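Long-range contacts in CYTH domain-containing protein (Pyrococcus horikoshii, PDB 2EEN), which is of unknown function but has the CYTH fold of class IV adenylate cyclase-like proteins, whose members commonly bind phosphate-rich ligands within a beta tunnel: residues Ala10-Phe15 / Leu130-Glu135; Met25-His30 / Val108-Lys113; Tyr35-Arg40 / Leu99-Val104. All blocks are in the same frame, centred on the assembly; numbering follows the deposited sequence.

Contact 1: Ala10-Phe15 / Leu130-Glu135; sequences ANDEIF and LGKFIE
The capped start of helix 12-19, after strand 3-9, packs here on the opening residues of strand 131-139. Asn11 is the N-cap: Asn11 OD1 accepts from Ile14 N at 2.7 Å, in the carbonyl plane, and so ties down the first turn. Just before it, Ala10 N donates to Lys132 O at 2.9 Å; the N-H aims well (162°), yet it stands above the carbonyl plane and not on a lone pair. The methyl of Ala10 lies against the strand backbone, with CB 3.7 Å from Phe133 C.

Lys132 contributes the largest share of the contact. Its aliphatic chain crosses the Phe15 ring obliquely, CD lying over the face toward the rim, 4.0 Å from the ring centroid and 22° off the normal, a CH-pi contact. At the ring edge Phe15 CE1 comes within 3.4 Å of Phe133 O, near the ring plane. In the antiparallel CYTH sheet, residues alternate along strand 131-139: Lys132 and Ile134 turn to this helix, while on the other face Glu135 lies near the acidic Glu5 and Asp125, with a long, weak ion pair to Lys76, consistent with the charged tunnel of the family. An alanine in place of Phe15 would probably strip the Lys132 methylenes of their aromatic support and loosen the packing of the helix on Leu124 of strand 120-127.

Beyond the ring the lysine bends at its last torsion (chi4 57°). NZ has its main partner in Glu126; its ion pair with Asp12 OD1 is long, at 3.8 Å, and a water that donates to Asp12 OD1 accepts a weak bond from NZ. The Ile14 and Ile134 side chains cross at about a right angle, with Ile14 CG2 3.9 Å from Ile134 CD1, and both also touch Val162.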
loop_
_atom_site.group_PDB
_atom_site.type_symbol
_atom_site.label_atom_id
_atom_site.label_comp_id
_atom_site.label_asym_id
_atom_site.label_seq_id
_atom_site.Cartn_x
_atom_site.Cartn_y
_atom_site.Cartn_z
ATOM N N ALA A 10 -15.383 17.172 -23.259
ATOM C CA ALA A 10 -16.483 18.064 -22.929
ATOM C C ALA A 10 -16.184 19.527 -23.228
ATOM O O ALA A 10 -15.153 19.864 -23.816
ATOM C CB ALA A 10 -16.869 17.893 -21.454
ATOM N N ASN A 11 -17.102 20.390 -22.808
ATOM C CA ASN A 11 -17.000 21.824 -23.022
ATOM C C ASN A 11 -18.006 22.501 -22.104
ATOM O O ASN A 11 -18.759 21.822 -21.404
ATOM C CB ASN A 11 -17.336 22.150 -24.475
ATOM C CG ASN A 11 -18.659 21.542 -24.910
ATOM O OD1 ASN A 11 -19.682 21.710 -24.243
ATOM N ND2 ASN A 11 -18.646 20.832 -26.032
ATOM N N ASP A 12 -18.032 23.833 -22.112
ATOM C CA ASP A 12 -18.956 24.577 -21.259
ATOM C C ASP A 12 -20.406 24.151 -21.474
ATOM O O ASP A 12 -21.200 24.122 -20.531
ATOM C CB ASP A 12 -18.836 26.085 -21.512
ATOM C CG ASP A 12 -17.507 26.653 -21.051
ATOM O OD1 ASP A 12 -17.063 26.302 -19.937
ATOM O OD2 ASP A 12 -16.911 27.459 -21.797
ATOM N N GLU A 13 -20.744 23.831 -22.717
ATOM C CA GLU A 13 -22.093 23.408 -23.072
ATOM C C GLU A 13 -22.495 22.129 -22.344
ATOM O O GLU A 13 -23.557 22.068 -21.720
ATOM C CB GLU A 13 -22.188 23.184 -24.584
ATOM C CG GLU A 13 -23.469 22.508 -25.044
ATOM C CD GLU A 13 -23.424 22.127 -26.514
ATOM O OE1 GLU A 13 -23.485 23.040 -27.367
ATOM O OE2 GLU A 13 -23.324 20.917 -26.816
ATOM N N ILE A 14 -21.650 21.108 -22.432
ATOM C CA ILE A 14 -21.936 19.834 -21.780
ATOM C C ILE A 14 -21.956 20.011 -20.265
ATOM O O ILE A 14 -22.822 19.464 -19.580
ATOM C CB ILE A 14 -20.890 18.764 -22.177
ATOM C CG1 ILE A 14 -21.075 18.402 -23.654
ATOM C CG2 ILE A 14 -21.042 17.524 -21.307
ATOM C CD1 ILE A 14 -20.027 17.458 -24.209
ATOM N N PHE A 15 -21.002 20.781 -19.751
ATOM C CA PHE A 15 -20.918 21.042 -18.317
ATOM C C PHE A 15 -22.204 21.685 -17.804
ATOM O O PHE A 15 -22.768 21.246 -16.802
ATOM C CB PHE A 15 -19.722 21.954 -18.013
ATOM C CG PHE A 15 -18.411 21.217 -17.862
ATOM C CD1 PHE A 15 -18.219 19.973 -18.451
ATOM C CD2 PHE A 15 -17.367 21.780 -17.133
ATOM C CE1 PHE A 15 -17.006 19.297 -18.317
ATOM C CE2 PHE A 15 -16.150 21.115 -16.993
ATOM C CZ PHE A 15 -15.969 19.868 -17.587
ATOM N N LEU A 130 -4.885 19.463 -20.273
ATOM C CA LEU A 130 -5.707 18.738 -21.242
ATOM C C LEU A 130 -7.031 19.423 -21.557
ATOM O O LEU A 130 -7.424 19.511 -22.720
ATOM C CB LEU A 130 -6.001 17.317 -20.762
ATOM C CG LEU A 130 -4.885 16.281 -20.691
ATOM C CD1 LEU A 130 -5.525 14.965 -20.276
ATOM C CD2 LEU A 130 -4.184 16.116 -22.042
ATOM N N GLY A 131 -7.726 19.898 -20.528
ATOM C CA GLY A 131 -8.994 20.562 -20.759
ATOM C C GLY A 131 -10.171 19.875 -20.100
ATOM O O GLY A 131 -10.008 19.128 -19.136
ATOM N N LYS A 132 -11.361 20.121 -20.635
ATOM C CA LYS A 132 -12.592 19.558 -20.087
ATOM C C LYS A 132 -12.993 18.177 -20.594
ATOM O O LYS A 132 -12.952 17.893 -21.793
ATOM C CB LYS A 132 -13.755 20.515 -20.347
ATOM C CG LYS A 132 -13.628 21.861 -19.674
ATOM C CD LYS A 132 -14.819 22.745 -20.021
ATOM C CE LYS A 132 -14.879 23.980 -19.134
ATOM N NZ LYS A 132 -13.633 24.786 -19.202
ATOM N N PHE A 133 -13.395 17.327 -19.655
ATOM C CA PHE A 133 -13.854 15.979 -19.961
ATOM C C PHE A 133 -15.050 15.680 -19.080
ATOM O O PHE A 133 -15.316 16.385 -18.103
ATOM C CB PHE A 133 -12.791 14.927 -19.649
ATOM C CG PHE A 133 -11.587 14.996 -20.530
ATOM C CD1 PHE A 133 -10.649 16.004 -20.355
ATOM C CD2 PHE A 133 -11.386 14.050 -21.525
ATOM C CE1 PHE A 133 -9.522 16.074 -21.166
ATOM C CE2 PHE A 133 -10.257 14.109 -22.348
ATOM C CZ PHE A 133 -9.323 15.123 -22.162
ATOM N N ILE A 134 -15.769 14.629 -19.442
ATOM C CA ILE A 134 -16.904 14.192 -18.660
ATOM C C ILE A 134 -16.780 12.685 -18.525
ATOM O O ILE A 134 -16.516 11.971 -19.498
ATOM C CB ILE A 134 -18.252 14.559 -19.316
ATOM C CG1 ILE A 134 -19.395 14.065 -18.418
ATOM C CG2 ILE A 134 -18.348 13.964 -20.718
ATOM C CD1 ILE A 134 -20.750 14.597 -18.797
ATOM N N GLU A 135 -16.927 12.202 -17.301
ATOM C CA GLU A 135 -16.841 10.779 -17.056
ATOM C C GLU A 135 -18.139 10.323 -16.432
ATOM O O GLU A 135 -18.869 11.121 -15.843
ATOM C CB GLU A 135 -15.672 10.455 -16.121
ATOM C CG GLU A 135 -14.306 10.528 -16.799
ATOM C CD GLU A 135 -13.173 10.026 -15.915
ATOM O OE1 GLU A 135 -13.421 9.155 -15.055
ATOM O OE2 GLU A 135 -12.024 10.484 -16.094
HETATM O O HOH W 1 -14.986 27.738 -18.554
#

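Contact 2: Met25-His30 / Val108-Lys113; sequences MRKEIH and VKTREK
Glu28 OE2 is gripped by three donors. Arg26 comes side-on with NE at 2.7 Å, on the anti lone pair, and with NH2; Lys113 NZ, at the end of a fully extended chain, meets OE2 at 2.9 Å from above the carboxylate plane. The other oxygen, Glu28 OE1, accepts from His30 NE2 at 2.8 Å, again on its anti lone pair. Lys109 NZ then donates to His30 ND1 at 3.0 Å, in the ring plane, so both ring nitrogens are used and the ring's rotation is fixed. With a cation donating to ND1, the imidazole is probably neutral.

These side chains share one face of an antiparallel ladder between strands 23-36 and 102-117, and the charge crowded there suits the tunnel interior expected of a CYTH fold. Lys113 faces both Met25 and Arg26, a classic beta bulge. Further out, Arg111 bends at chi3 and crosses the histidine obliquely, NH1 being 3.6 Å from His30 CE1; Lys109 CE covers one face of its guanidinium, and Asp125 holds its NH2. The Arg26 guanidinium makes a cation-pi contact with Phe56, while Lys54 of strand 48-56 touches Glu28 and His30, and Arg52 touches His30.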
loop_
_atom_site.group_PDB
_atom_site.type_symbol
_atom_site.label_atom_id
_atom_site.label_comp_id
_atom_site.label_asym_id
_atom_site.label_seq_id
_atom_site.Cartn_x
_atom_site.Cartn_y
_atom_site.Cartn_z
ATOM N N MET A 25 -23.437 16.817 -6.339
ATOM C CA MET A 25 -23.027 16.136 -5.129
ATOM C C MET A 25 -21.940 16.967 -4.467
ATOM O O MET A 25 -22.161 17.550 -3.406
ATOM C CB MET A 25 -22.533 14.735 -5.475
ATOM C CG MET A 25 -23.617 13.906 -6.138
ATOM S SD MET A 25 -23.070 12.275 -6.663
ATOM C CE MET A 25 -22.894 11.461 -5.074
ATOM N N ARG A 26 -20.775 17.049 -5.101
ATOM C CA ARG A 26 -19.695 17.855 -4.549
ATOM C C ARG A 26 -18.582 18.049 -5.566
ATOM O O ARG A 26 -18.511 17.337 -6.568
ATOM C CB ARG A 26 -19.130 17.195 -3.287
ATOM C CG ARG A 26 -18.271 15.974 -3.546
ATOM C CD ARG A 26 -17.840 15.344 -2.231
ATOM N NE ARG A 26 -16.893 14.253 -2.431
ATOM C CZ ARG A 26 -16.540 13.390 -1.485
ATOM N NH1 ARG A 26 -17.063 13.489 -0.271
ATOM N NH2 ARG A 26 -15.661 12.437 -1.752
ATOM N N LYS A 27 -17.728 19.033 -5.309
ATOM C CA LYS A 27 -16.602 19.318 -6.186
ATOM C C LYS A 27 -15.338 18.874 -5.478
ATOM O O LYS A 27 -15.181 19.081 -4.275
ATOM C CB LYS A 27 -16.518 20.810 -6.493
ATOM C CG LYS A 27 -15.341 21.183 -7.386
ATOM C CD LYS A 27 -15.402 22.645 -7.793
ATOM C CE LYS A 27 -14.268 23.008 -8.735
ATOM N NZ LYS A 27 -14.332 24.451 -9.112
ATOM N N GLU A 28 -14.426 18.273 -6.230
ATOM C CA GLU A 28 -13.184 17.795 -5.647
ATOM C C GLU A 28 -11.998 18.245 -6.480
ATOM O O GLU A 28 -12.112 18.461 -7.684
ATOM C CB GLU A 28 -13.174 16.257 -5.589
ATOM C CG GLU A 28 -14.417 15.615 -4.961
ATOM C CD GLU A 28 -14.398 14.091 -5.035
ATOM O OE1 GLU A 28 -13.667 13.535 -5.885
ATOM O OE2 GLU A 28 -15.129 13.439 -4.258
ATOM N N ILE A 29 -10.867 18.435 -5.817
ATOM C CA ILE A 29 -9.637 18.758 -6.516
ATOM C C ILE A 29 -8.851 17.458 -6.400
ATOM O O ILE A 29 -8.798 16.856 -5.329
ATOM C CB ILE A 29 -8.852 19.887 -5.830
ATOM C CG1 ILE A 29 -9.549 21.220 -6.092
ATOM C CG2 ILE A 29 -7.412 19.923 -6.361
ATOM C CD1 ILE A 29 -8.990 22.379 -5.280
ATOM N N HIS A 30 -8.287 17.004 -7.513
ATOM C CA HIS A 30 -7.503 15.778 -7.527
ATOM C C HIS A 30 -6.095 16.069 -7.987
ATOM O O HIS A 30 -5.875 16.765 -8.980
ATOM C CB HIS A 30 -8.077 14.738 -8.492
ATOM C CG HIS A 30 -9.334 14.081 -8.017
ATOM N ND1 HIS A 30 -9.937 13.056 -8.712
ATOM C CD2 HIS A 30 -10.098 14.296 -6.920
ATOM C CE1 HIS A 30 -11.019 12.665 -8.063
ATOM N NE2 HIS A 30 -11.140 13.401 -6.973
ATOM N N VAL A 108 -3.297 16.761 -12.469
ATOM C CA VAL A 108 -4.094 17.611 -11.596
ATOM C C VAL A 108 -5.388 18.007 -12.272
ATOM O O VAL A 108 -5.392 18.374 -13.445
ATOM C CB VAL A 108 -3.329 18.896 -11.238
ATOM C CG1 VAL A 108 -4.169 19.760 -10.310
ATOM C CG2 VAL A 108 -2.004 18.543 -10.592
ATOM N N LYS A 109 -6.488 17.944 -11.532
ATOM C CA LYS A 109 -7.768 18.313 -12.107
ATOM C C LYS A 109 -8.784 18.662 -11.036
ATOM O O LYS A 109 -8.558 18.442 -9.845
ATOM C CB LYS A 109 -8.327 17.150 -12.931
ATOM C CG LYS A 109 -8.713 15.940 -12.066
ATOM C CD LYS A 109 -9.409 14.847 -12.886
ATOM C CE LYS A 109 -9.849 13.686 -12.002
ATOM N NZ LYS A 109 -8.691 12.918 -11.451
ATOM N N THR A 110 -9.896 19.238 -11.474
ATOM C CA THR A 110 -10.988 19.525 -10.562
ATOM C C THR A 110 -12.069 18.590 -11.079
ATOM O O THR A 110 -12.109 18.280 -12.272
ATOM C CB THR A 110 -11.462 20.993 -10.612
ATOM O OG1 THR A 110 -11.899 21.335 -11.928
ATOM C CG2 THR A 110 -10.336 21.914 -10.190
ATOM N N ARG A 111 -12.916 18.110 -10.181
ATOM C CA ARG A 111 -13.960 17.178 -10.567
ATOM C C ARG A 111 -15.243 17.519 -9.838
ATOM O O ARG A 111 -15.280 17.543 -8.610
ATOM C CB ARG A 111 -13.503 15.749 -10.270
ATOM C CG ARG A 111 -14.608 14.692 -10.304
ATOM C CD ARG A 111 -14.032 13.280 -10.276
ATOM N NE ARG A 111 -13.427 12.918 -11.560
ATOM C CZ ARG A 111 -12.753 11.796 -11.789
ATOM N NH1 ARG A 111 -12.578 10.902 -10.819
ATOM N NH2 ARG A 111 -12.260 11.557 -12.999
ATOM N N GLU A 112 -16.288 17.806 -10.605
ATOM C CA GLU A 112 -17.586 18.115 -10.019
ATOM C C GLU A 112 -18.395 16.842 -10.217
ATOM O O GLU A 112 -18.580 16.402 -11.348
ATOM C CB GLU A 112 -18.266 19.277 -10.735
ATOM C CG GLU A 112 -17.715 20.650 -10.381
ATOM C CD GLU A 112 -18.371 21.762 -11.185
ATOM O OE1 GLU A 112 -19.587 21.670 -11.457
ATOM O OE2 GLU A 112 -17.674 22.738 -11.537
ATOM N N LYS A 113 -18.867 16.256 -9.120
ATOM C CA LYS A 113 -19.634 15.016 -9.178
ATOM C C LYS A 113 -21.130 15.271 -9.155
ATOM O O LYS A 113 -21.615 16.100 -8.384
ATOM C CB LYS A 113 -19.275 14.114 -7.999
ATOM C CG LYS A 113 -17.855 13.583 -7.992
ATOM C CD LYS A 113 -17.683 12.612 -6.829
ATOM C CE LYS A 113 -16.289 12.016 -6.775
ATOM N NZ LYS A 113 -16.162 11.094 -5.612
#

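Contact 3: Tyr35-Arg40 / Leu99-Val104; sequences YQHPCR and LGFKEV
Phe101 leaves its backbone with CG anti to the carbonyl carbon (chi1 -69°), and its CB sits 4.1 Å from Tyr35 CD2. Further out, ring atom CD2 passes Gln36 O at 3.5 Å. Over one face stands Pro38, whose CD lies 3.5 Å from the Phe101 ring centroid and only 9° off the normal, a CH-pi contact placed squarely over the centre. At the far end CE2 and CZ reach His37: CE2 is 3.8 Å from His37 CD2, and the Phe101 edge points to the imidazole face in an edge-to-face pair with planes at 71°.

The backbones are joined by Gln36 N donating to Lys102 O at 2.8 Å; the return bond from Lys102 N to Gln36 O is weak. Gly100, just before Phe101, ends helix 89-98 in a Schellman motif, with a positive phi. Its carbonyl oxygen packs on the proline, Gly100 O being 3.3 Å from Pro38 CB, and a CB at Gly100 would clash with Pro38 CB and, at these backbone angles, with Leu99 O.

His37 is held at both nitrogens. ND1 accepts from Cys39 N at 2.9 Å, in the ring plane, while NE2 donates to Leu99 O of the second subunit; Pro38 CD and Arg40 CG lie over opposite faces of the ring. Beside it Cys39 forms a disulfide with Cys39 of the second subunit, so this turn belongs to the dimer interface. Within the subunit, the contact lies where strand 23-36 ends and strand 102-117 begins, with Leu96 of helix 89-98 against both Tyr35 and Phe101, and Leu49 and Ile51 of strand 48-56 contributing further packing.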
loop_
_atom_site.group_PDB
_atom_site.type_symbol
_atom_site.label_atom_id
_atom_site.label_comp_id
_atom_site.label_asym_id
_atom_site.label_seq_id
_atom_site.Cartn_x
_atom_site.Cartn_y
_atom_site.Cartn_z
ATOM N N TYR A 35 2.892 6.207 -11.172
ATOM C CA TYR A 35 4.194 5.565 -11.078
ATOM C C TYR A 35 4.493 4.529 -12.133
ATOM O O TYR A 35 3.593 3.964 -12.748
ATOM C CB TYR A 35 4.310 4.886 -9.718
ATOM C CG TYR A 35 4.268 5.846 -8.573
ATOM C CD1 TYR A 35 3.056 6.209 -7.992
ATOM C CD2 TYR A 35 5.439 6.416 -8.077
ATOM C CE1 TYR A 35 3.009 7.117 -6.944
ATOM C CE2 TYR A 35 5.404 7.319 -7.031
ATOM C CZ TYR A 35 4.187 7.665 -6.469
ATOM O OH TYR A 35 4.149 8.553 -5.425
ATOM N N GLN A 36 5.785 4.287 -12.332
ATOM C CA GLN A 36 6.242 3.265 -13.253
ATOM C C GLN A 36 6.738 2.146 -12.359
ATOM O O GLN A 36 7.265 2.395 -11.275
ATOM C CB GLN A 36 7.393 3.774 -14.120
ATOM C CG GLN A 36 8.042 2.704 -14.997
ATOM C CD GLN A 36 7.064 2.018 -15.947
ATOM O OE1 GLN A 36 6.201 1.244 -15.523
ATOM N NE2 GLN A 36 7.199 2.302 -17.241
ATOM N N HIS A 37 6.542 0.920 -12.814
ATOM C CA HIS A 37 6.967 -0.261 -12.090
ATOM C C HIS A 37 8.480 -0.383 -12.246
ATOM O O HIS A 37 9.033 -0.052 -13.289
ATOM C CB HIS A 37 6.266 -1.478 -12.679
ATOM C CG HIS A 37 6.391 -2.716 -11.853
ATOM N ND1 HIS A 37 7.537 -3.484 -11.823
ATOM C CD2 HIS A 37 5.502 -3.333 -11.039
ATOM C CE1 HIS A 37 7.345 -4.521 -11.027
ATOM N NE2 HIS A 37 6.118 -4.454 -10.540
ATOM N N PRO A 38 9.169 -0.857 -11.204
ATOM C CA PRO A 38 10.625 -0.995 -11.288
ATOM C C PRO A 38 11.122 -2.085 -12.232
ATOM O O PRO A 38 12.234 -1.996 -12.754
ATOM C CB PRO A 38 11.024 -1.275 -9.840
ATOM C CG PRO A 38 9.828 -2.029 -9.307
ATOM C CD PRO A 38 8.678 -1.201 -9.859
ATOM N N CYS A 39 10.291 -3.095 -12.468
ATOM C CA CYS A 39 10.682 -4.234 -13.286
ATOM C C CYS A 39 9.988 -4.396 -14.632
ATOM O O CYS A 39 10.522 -5.039 -15.534
ATOM C CB CYS A 39 10.467 -5.517 -12.481
ATOM S SG CYS A 39 10.834 -5.392 -10.702
ATOM N N ARG A 40 8.789 -3.848 -14.765
ATOM C CA ARG A 40 8.068 -3.974 -16.018
ATOM C C ARG A 40 7.514 -2.636 -16.461
ATOM O O ARG A 40 7.358 -1.718 -15.661
ATOM C CB ARG A 40 6.949 -5.010 -15.894
ATOM C CG ARG A 40 5.913 -4.723 -14.822
ATOM C CD ARG A 40 4.845 -5.819 -14.821
ATOM N NE ARG A 40 3.708 -5.482 -13.969
ATOM C CZ ARG A 40 3.531 -5.921 -12.725
ATOM N NH1 ARG A 40 4.418 -6.736 -12.160
ATOM N NH2 ARG A 40 2.464 -5.531 -12.039
ATOM N N LEU A 99 11.034 1.208 -3.100
ATOM C CA LEU A 99 10.762 -0.035 -3.810
ATOM C C LEU A 99 11.054 0.070 -5.304
ATOM O O LEU A 99 10.959 -0.908 -6.033
ATOM C CB LEU A 99 9.317 -0.473 -3.571
ATOM C CG LEU A 99 9.036 -0.892 -2.127
ATOM C CD1 LEU A 99 7.565 -1.231 -1.962
ATOM C CD2 LEU A 99 9.893 -2.090 -1.760
ATOM N N GLY A 100 11.408 1.265 -5.763
ATOM C CA GLY A 100 11.745 1.419 -7.166
ATOM C C GLY A 100 10.659 1.951 -8.075
ATOM O O GLY A 100 10.831 1.967 -9.298
ATOM N N PHE A 101 9.534 2.356 -7.494
ATOM C CA PHE A 101 8.447 2.916 -8.280
ATOM C C PHE A 101 8.756 4.384 -8.427
ATOM O O PHE A 101 8.830 5.119 -7.442
ATOM C CB PHE A 101 7.105 2.731 -7.575
ATOM C CG PHE A 101 6.660 1.314 -7.520
ATOM C CD1 PHE A 101 7.178 0.446 -6.564
ATOM C CD2 PHE A 101 5.775 0.819 -8.470
ATOM C CE1 PHE A 101 6.817 -0.901 -6.556
ATOM C CE2 PHE A 101 5.410 -0.522 -8.471
ATOM C CZ PHE A 101 5.935 -1.385 -7.515
ATOM N N LYS A 102 8.939 4.804 -9.671
ATOM C CA LYS A 102 9.277 6.181 -9.957
ATOM C C LYS A 102 8.120 6.948 -10.564
ATOM O O LYS A 102 7.382 6.423 -11.399
ATOM C CB LYS A 102 10.481 6.214 -10.899
ATOM C CG LYS A 102 11.712 5.517 -10.320
ATOM C CD LYS A 102 12.188 6.226 -9.056
ATOM C CE LYS A 102 13.307 5.469 -8.361
ATOM N NZ LYS A 102 12.776 4.889 -7.097
ATOM N N GLU A 103 7.976 8.196 -10.134
ATOM C CA GLU A 103 6.917 9.050 -10.637
ATOM C C GLU A 103 7.088 9.218 -12.139
ATOM O O GLU A 103 8.186 9.495 -12.628
ATOM C CB GLU A 103 6.972 10.422 -9.962
ATOM C CG GLU A 103 5.870 11.366 -10.415
ATOM C CD GLU A 103 6.120 12.804 -9.999
ATOM O OE1 GLU A 103 6.497 13.028 -8.830
ATOM O OE2 GLU A 103 5.928 13.710 -10.840
ATOM N N VAL A 104 5.994 9.031 -12.865
ATOM C CA VAL A 104 5.992 9.182 -14.308
ATOM C C VAL A 104 5.448 10.565 -14.609
ATOM O O VAL A 104 6.024 11.319 -15.393
ATOM C CB VAL A 104 5.087 8.139 -14.975
ATOM C CG1 VAL A 104 5.013 8.392 -16.472
ATOM C CG2 VAL A 104 5.621 6.750 -14.701
HETATM O O HOH W 2 10.321 2.805 -11.827
#

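How the contacts relate
From the N terminus, the chain runs through strand 3-9 into helix 12-19, and contact 1 closes the widest loop when residues 130-135 return to the helix start. Strand 23-36 follows and serves twice: its first part pairs with strand 102-117 in contact 2 and its end in contact 3. The loops nest without crossing: contact 3 lies inside contact 2, which lies inside contact 1. Contacts 1 and 2 touch through a long, weak ion pair of Glu135 with Arg111, whereas contact 3 lies on the opposite side of the chain's centre from contact 1, their centres about 31 Å apart. The sheet that carries the helix at contact 1 runs on to the dimer interface at contact 3.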